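Local coordinates for protein DNMT2 (Spodoptera frugiperda, PDB 4H0N) that probably methylates cytosine 38 in the anticodon loop of tRNA(Asp) and also cytosine in DNA, at carbon 5, at residues F99-D107 with V128-C139. The protein carries 3 engineered substitutions. Sequence-based numbering, arbitrary orientation.
Sequences FLYLIGILD and VRNLFIDKLKEC. With CA (calcium ion), chain F.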
ATOM      1  N   PHE A  99     -10.330 -13.809   2.463  1.00 39.64           N
ATOM      2  CA  PHE A  99     -11.303 -12.880   1.889  1.00 30.78           C
ATOM      3  C   PHE A  99     -12.662 -13.512   1.598  1.00 30.55           C
ATOM      4  O   PHE A  99     -13.702 -12.859   1.742  1.00 29.75           O
ATOM      5  CB  PHE A  99     -10.740 -12.246   0.617  1.00 28.05           C
ATOM      6  CG  PHE A  99     -11.498 -11.035   0.163  1.00 29.13           C
ATOM      7  CD1 PHE A  99     -11.689  -9.964   1.020  1.00 29.54           C
ATOM      8  CD2 PHE A  99     -12.013 -10.959  -1.122  1.00 30.11           C
ATOM      9  CE1 PHE A  99     -12.390  -8.842   0.610  1.00 35.38           C
ATOM     10  CE2 PHE A  99     -12.716  -9.839  -1.538  1.00 33.24           C
ATOM     11  CZ  PHE A  99     -12.905  -8.781  -0.671  1.00 31.71           C
ATOM     12  N   LEU A 100     -12.649 -14.776   1.185  1.00 28.12           N
ATOM     13  CA  LEU A 100     -13.882 -15.501   0.901  1.00 31.01           C
ATOM     14  C   LEU A 100     -14.826 -15.517   2.102  1.00 30.99           C
ATOM     15  O   LEU A 100     -16.045 -15.555   1.939  1.00 34.06           O
ATOM     16  CB  LEU A 100     -13.580 -16.934   0.462  1.00 33.06           C
ATOM     17  CG  LEU A 100     -13.194 -17.111  -1.004  1.00 39.50           C
ATOM     18  CD1 LEU A 100     -13.223 -18.581  -1.382  1.00 38.77           C
ATOM     19  CD2 LEU A 100     -14.113 -16.302  -1.908  1.00 42.11           C
ATOM     20  N   TYR A 101     -14.254 -15.493   3.302  1.00 23.81           N
ATOM     21  CA  TYR A 101     -15.040 -15.458   4.522  1.00 21.05           C
ATOM     22  C   TYR A 101     -15.841 -14.165   4.634  1.00 28.49           C
ATOM     23  O   TYR A 101     -16.982 -14.175   5.098  1.00 31.67           O
ATOM     24  CB  TYR A 101     -14.143 -15.617   5.744  1.00 21.20           C
ATOM     25  CG  TYR A 101     -14.890 -15.480   7.044  1.00 34.19           C
ATOM     26  CD1 TYR A 101     -14.764 -14.337   7.827  1.00 26.74           C
ATOM     27  CD2 TYR A 101     -15.743 -16.490   7.482  1.00 33.73           C
ATOM     28  CE1 TYR A 101     -15.449 -14.213   9.017  1.00 27.15           C
ATOM     29  CE2 TYR A 101     -16.436 -16.371   8.672  1.00 32.64           C
ATOM     30  CZ  TYR A 101     -16.284 -15.233   9.437  1.00 26.60           C
ATOM     31  OH  TYR A 101     -16.972 -15.115  10.622  1.00 23.91           O
ATOM     32  N   LEU A 102     -15.240 -13.057   4.209  1.00 32.21           N
ATOM     33  CA  LEU A 102     -15.906 -11.759   4.265  1.00 34.90           C
ATOM     34  C   LEU A 102     -17.103 -11.707   3.327  1.00 33.67           C
ATOM     35  O   LEU A 102     -18.203 -11.341   3.741  1.00 40.12           O
ATOM     36  CB  LEU A 102     -14.929 -10.629   3.941  1.00 37.62           C
ATOM     37  CG  LEU A 102     -13.784 -10.462   4.939  1.00 37.88           C
ATOM     38  CD1 LEU A 102     -12.972  -9.219   4.622  1.00 42.98           C
ATOM     39  CD2 LEU A 102     -14.305 -10.422   6.371  1.00 29.03           C
ATOM     40  N   ILE A 103     -16.876 -12.075   2.069  1.00 27.88           N
ATOM     41  CA  ILE A 103     -17.936 -12.140   1.071  1.00 34.84           C
ATOM     42  C   ILE A 103     -19.127 -12.922   1.604  1.00 47.40           C
ATOM     43  O   ILE A 103     -20.283 -12.545   1.396  1.00 57.26           O
ATOM     44  CB  ILE A 103     -17.437 -12.809  -0.222  1.00 33.48           C
ATOM     45  CG1 ILE A 103     -16.320 -11.970  -0.852  1.00 41.74           C
ATOM     46  CG2 ILE A 103     -18.583 -13.016  -1.201  1.00 30.06           C
ATOM     47  CD1 ILE A 103     -15.687 -12.601  -2.076  1.00 41.89           C
ATOM     48  N   GLY A 104     -18.831 -14.007   2.312  1.00 39.76           N
ATOM     49  CA  GLY A 104     -19.857 -14.809   2.944  1.00 30.78           C
ATOM     50  C   GLY A 104     -20.676 -14.006   3.930  1.00 33.05           C
ATOM     51  O   GLY A 104     -21.875 -13.858   3.740  1.00 38.07           O
ATOM     52  N   ILE A 105     -20.029 -13.458   4.955  1.00 23.05           N
ATOM     53  CA  ILE A 105     -20.736 -12.821   6.061  1.00 23.88           C
ATOM     54  C   ILE A 105     -21.317 -11.452   5.746  1.00 25.05           C
ATOM     55  O   ILE A 105     -21.786 -10.769   6.651  1.00 27.91           O
ATOM     56  CB  ILE A 105     -19.841 -12.647   7.310  1.00 27.06           C
ATOM     57  CG1 ILE A 105     -18.646 -11.749   6.991  1.00 23.79           C
ATOM     58  CG2 ILE A 105     -19.404 -13.995   7.862  1.00 28.69           C
ATOM     59  CD1 ILE A 105     -17.958 -11.205   8.221  1.00 24.52           C
ATOM     60  N   LEU A 106     -21.292 -11.040   4.485  1.00 29.72           N
ATOM     61  CA  LEU A 106     -21.752  -9.696   4.146  1.00 35.68           C
ATOM     62  C   LEU A 106     -23.254  -9.484   4.381  1.00 39.51           C
ATOM     63  O   LEU A 106     -23.674  -8.435   4.871  1.00 29.29           O
ATOM     64  CB  LEU A 106     -21.372  -9.338   2.707  1.00 37.13           C
ATOM     65  CG  LEU A 106     -21.439  -7.845   2.375  1.00 43.90           C
ATOM     66  CD1 LEU A 106     -20.719  -7.004   3.431  1.00 29.19           C
ATOM     67  CD2 LEU A 106     -20.847  -7.597   0.999  1.00 43.85           C
ATOM     68  N   ASP A 107     -24.059 -10.488   4.047  1.00 31.79           N
ATOM     69  CA  ASP A 107     -25.509 -10.384   4.170  1.00 29.99           C
ATOM     70  C   ASP A 107     -25.987 -10.246   5.617  1.00 30.62           C
ATOM     71  O   ASP A 107     -27.158  -9.955   5.866  1.00 36.89           O
ATOM     72  CB  ASP A 107     -26.179 -11.599   3.527  1.00 52.14           C
ATOM     73  CG  ASP A 107     -25.740 -12.901   4.159  1.00 44.94           C
ATOM     74  OD1 ASP A 107     -24.540 -13.026   4.457  1.00 52.66           O
ATOM     75  OD2 ASP A 107     -26.589 -13.793   4.366  1.00 34.16           O
ATOM     76  N   VAL A 128     -12.715 -14.087  -7.864  1.00 25.38           N
ATOM     77  CA  VAL A 128     -13.063 -13.566  -6.554  1.00 22.35           C
ATOM     78  C   VAL A 128     -13.766 -12.223  -6.680  1.00 27.64           C
ATOM     79  O   VAL A 128     -14.781 -11.977  -6.025  1.00 30.84           O
ATOM     80  CB  VAL A 128     -11.823 -13.404  -5.667  1.00 19.70           C
ATOM     81  CG1 VAL A 128     -12.198 -12.712  -4.359  1.00 18.09           C
ATOM     82  CG2 VAL A 128     -11.175 -14.761  -5.410  1.00 20.57           C
ATOM     83  N   ARG A 129     -13.224 -11.358  -7.530  1.00 34.44           N
ATOM     84  CA  ARG A 129     -13.816 -10.047  -7.750  1.00 33.04           C
ATOM     85  C   ARG A 129     -15.241 -10.179  -8.258  1.00 31.45           C
ATOM     86  O   ARG A 129     -16.141  -9.509  -7.757  1.00 32.58           O
ATOM     87  CB  ARG A 129     -12.966  -9.221  -8.718  1.00 24.44           C
ATOM     88  CG  ARG A 129     -13.568  -7.886  -9.114  1.00 23.29           C
ATOM     89  CD  ARG A 129     -14.161  -7.958 -10.506  1.00 35.14           C
ATOM     90  NE  ARG A 129     -15.078  -6.852 -10.770  1.00 35.79           N
ATOM     91  CZ  ARG A 129     -16.046  -6.881 -11.683  1.00 33.77           C
ATOM     92  NH1 ARG A 129     -16.229  -7.963 -12.430  1.00 36.38           N
ATOM     93  NH2 ARG A 129     -16.838  -5.829 -11.843  1.00 27.49           N
ATOM     94  N   ASN A 130     -15.448 -11.052  -9.240  1.00 29.34           N
ATOM     95  CA  ASN A 130     -16.785 -11.261  -9.785  1.00 31.99           C
ATOM     96  C   ASN A 130     -17.775 -11.712  -8.717  1.00 33.46           C
ATOM     97  O   ASN A 130     -18.930 -11.295  -8.716  1.00 37.11           O
ATOM     98  CB  ASN A 130     -16.760 -12.256 -10.943  1.00 30.71           C
ATOM     99  CG  ASN A 130     -16.038 -11.711 -12.161  1.00 43.38           C
ATOM    100  OD1 ASN A 130     -15.756 -10.515 -12.250  1.00 51.37           O
ATOM    101  ND2 ASN A 130     -15.742 -12.587 -13.112  1.00 48.28           N
ATOM    102  N   LEU A 131     -17.311 -12.557  -7.804  1.00 28.76           N
ATOM    103  CA  LEU A 131     -18.144 -13.031  -6.712  1.00 27.63           C
ATOM    104  C   LEU A 131     -18.400 -11.904  -5.739  1.00 34.63           C
ATOM    105  O   LEU A 131     -19.522 -11.717  -5.273  1.00 45.01           O
ATOM    106  CB  LEU A 131     -17.459 -14.169  -5.968  1.00 27.50           C
ATOM    107  CG  LEU A 131     -18.378 -14.906  -4.997  1.00 25.81           C
ATOM    108  CD1 LEU A 131     -19.373 -15.742  -5.785  1.00 25.97           C
ATOM    109  CD2 LEU A 131     -17.583 -15.765  -4.034  1.00 24.99           C
ATOM    110  N   PHE A 132     -17.345 -11.159  -5.431  1.00 35.02           N
ATOM    111  CA  PHE A 132     -17.425 -10.089  -4.448  1.00 32.12           C
ATOM    112  C   PHE A 132     -18.406  -8.997  -4.858  1.00 28.45           C
ATOM    113  O   PHE A 132     -19.188  -8.517  -4.042  1.00 38.91           O
ATOM    114  CB  PHE A 132     -16.046  -9.489  -4.200  1.00 24.95           C
ATOM    115  CG  PHE A 132     -16.090  -8.161  -3.522  1.00 23.73           C
ATOM    116  CD1 PHE A 132     -16.396  -8.066  -2.174  1.00 28.17           C
ATOM    117  CD2 PHE A 132     -15.836  -6.999  -4.234  1.00 28.05           C
ATOM    118  CE1 PHE A 132     -16.443  -6.837  -1.547  1.00 29.65           C
ATOM    119  CE2 PHE A 132     -15.884  -5.769  -3.615  1.00 27.88           C
ATOM    120  CZ  PHE A 132     -16.185  -5.685  -2.271  1.00 27.87           C
ATOM    121  N   ILE A 133     -18.355  -8.606  -6.124  1.00 20.69           N
ATOM    122  CA  ILE A 133     -19.270  -7.606  -6.657  1.00 23.75           C
ATOM    123  C   ILE A 133     -20.691  -8.147  -6.625  1.00 29.45           C
ATOM    124  O   ILE A 133     -21.647  -7.435  -6.305  1.00 34.24           O
ATOM    125  CB  ILE A 133     -18.898  -7.236  -8.112  1.00 22.15           C
ATOM    126  CG1 ILE A 133     -17.586  -6.442  -8.145  1.00 18.74           C
ATOM    127  CG2 ILE A 133     -20.030  -6.473  -8.797  1.00 20.85           C
ATOM    128  CD1 ILE A 133     -17.522  -5.287  -7.154  1.00 17.95           C
ATOM    129  N   ASP A 134     -20.809  -9.427  -6.956  1.00 38.36           N
ATOM    130  CA  ASP A 134     -22.085 -10.120  -6.978  1.00 39.73           C
ATOM    131  C   ASP A 134     -22.738 -10.141  -5.599  1.00 37.29           C
ATOM    132  O   ASP A 134     -23.961 -10.077  -5.484  1.00 30.45           O
ATOM    133  CB  ASP A 134     -21.881 -11.547  -7.464  1.00 46.17           C
ATOM    134  CG  ASP A 134     -23.175 -12.297  -7.605  1.00 56.58           C
ATOM    135  OD1 ASP A 134     -23.728 -12.295  -8.726  1.00 59.44           O
ATOM    136  OD2 ASP A 134     -23.638 -12.881  -6.599  1.00 59.23           O
ATOM    137  N   LYS A 135     -21.919 -10.237  -4.557  1.00 34.40           N
ATOM    138  CA  LYS A 135     -22.438 -10.236  -3.199  1.00 31.41           C
ATOM    139  C   LYS A 135     -22.879  -8.833  -2.802  1.00 30.49           C
ATOM    140  O   LYS A 135     -23.802  -8.670  -2.009  1.00 32.95           O
ATOM    141  CB  LYS A 135     -21.405 -10.772  -2.203  1.00 24.25           C
ATOM    142  CG  LYS A 135     -22.000 -11.147  -0.851  1.00 18.88           C
ATOM    143  CD  LYS A 135     -23.065 -12.220  -1.036  1.00 29.95           C
ATOM    144  CE  LYS A 135     -23.984 -12.352   0.170  1.00 26.09           C
ATOM    145  NZ  LYS A 135     -23.320 -12.976   1.344  1.00 22.60           N
ATOM    146  N   LEU A 136     -22.218  -7.822  -3.354  1.00 20.77           N
ATOM    147  CA  LEU A 136     -22.618  -6.440  -3.105  1.00 30.35           C
ATOM    148  C   LEU A 136     -24.031  -6.156  -3.640  1.00 32.44           C
ATOM    149  O   LEU A 136     -24.888  -5.648  -2.912  1.00 24.49           O
ATOM    150  CB  LEU A 136     -21.614  -5.457  -3.714  1.00 18.35           C
ATOM    151  CG  LEU A 136     -20.198  -5.408  -3.132  1.00 17.02           C
ATOM    152  CD1 LEU A 136     -19.375  -4.331  -3.832  1.00 16.97           C
ATOM    153  CD2 LEU A 136     -20.227  -5.158  -1.637  1.00 16.58           C
ATOM    154  N   LYS A 137     -24.261  -6.487  -4.908  1.00 28.13           N
ATOM    155  CA  LYS A 137     -25.557  -6.271  -5.538  1.00 25.46           C
ATOM    156  C   LYS A 137     -26.660  -6.974  -4.763  1.00 27.52           C
ATOM    157  O   LYS A 137     -27.753  -6.439  -4.602  1.00 33.50           O
ATOM    158  CB  LYS A 137     -25.551  -6.793  -6.975  1.00 24.76           C
ATOM    159  CG  LYS A 137     -24.722  -5.997  -7.961  1.00 27.57           C
ATOM    160  CD  LYS A 137     -24.647  -6.741  -9.289  1.00 36.55           C
ATOM    161  CE  LYS A 137     -24.743  -5.797 -10.477  1.00 45.73           C
ATOM    162  NZ  LYS A 137     -23.674  -4.759 -10.462  1.00 43.55           N
ATOM    163  N   GLU A 138     -26.359  -8.181  -4.293  1.00 39.83           N
ATOM    164  CA  GLU A 138     -27.307  -8.998  -3.547  1.00 43.66           C
ATOM    165  C   GLU A 138     -27.706  -8.325  -2.246  1.00 38.11           C
ATOM    166  O   GLU A 138     -28.837  -8.483  -1.784  1.00 44.17           O
ATOM    167  CB  GLU A 138     -26.683 -10.360  -3.234  1.00 66.49           C
ATOM    168  CG  GLU A 138     -27.409 -11.553  -3.829  1.00 74.60           C
ATOM    169  CD  GLU A 138     -26.512 -12.774  -3.945  1.00 75.03           C
ATOM    170  OE1 GLU A 138     -25.978 -13.231  -2.911  1.00 72.28           O
ATOM    171  OE2 GLU A 138     -26.329 -13.267  -5.075  1.00 71.48           O
ATOM    172  N   CYS A 139     -26.772  -7.582  -1.658  1.00 28.59           N
ATOM    173  CA  CYS A 139     -26.991  -6.960  -0.355  1.00 31.39           C
ATOM    174  C   CYS A 139     -27.370  -5.489  -0.484  1.00 29.34           C
ATOM    175  O   CYS A 139     -27.244  -4.719   0.470  1.00 25.24           O
ATOM    176  CB  CYS A 139     -25.753  -7.117   0.528  1.00 21.31           C
ATOM    177  SG  CYS A 139     -25.262  -8.838   0.809  1.00 41.00           S
TER
HETATM  178 CA    CA F 402     -24.148 -15.490   4.424  1.00 47.43          CA
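I103 is the knob of this helix pair, its side chain set among V128, L131, F132 and K135. Its CD1 reaches CB of F132 at 3.8 Å, while CG2, anti to the backbone N, lies on CB of K135. Toward the start of the helices, CG1 of V128 meets the F99 ring at its edge, 3.7 Å from CD2. The F99 and F132 rings meet obliquely, planes at 44°, with CZ of F99 against CD1 of F132. Further along, CD2 of L106 packs on CD2 of L136 at 3.6 Å, and SG of C139 rests 3.7 Å from CA of D107. Segments 99-105 and 128-138 run nearly parallel, at 19°, side by side on one face of the Rossmann-like sheet of a class I methyltransferase; helix 99-105 is the connection of a beta-alpha-beta crossover between the parallel strands 72-75 and 114-119, and strand 114-119, whose M117 touches both phenylalanines, leads on to helix 127-138. On the outer side K135, its chain bent at chi2 and chi4, carries NZ to O of I103 (3.1 Å), in the carbonyl plane, and makes a weak hydrogen bond, part of a salt bridge, to OD1 of D107. An alanine in its place would probably leave that carbonyl without this donor and D107 without the lysine's charge. OD1 of D107 is shared between NZ of K135 and the calcium ion, which it binds at 2.5 Å, joined by O of G104.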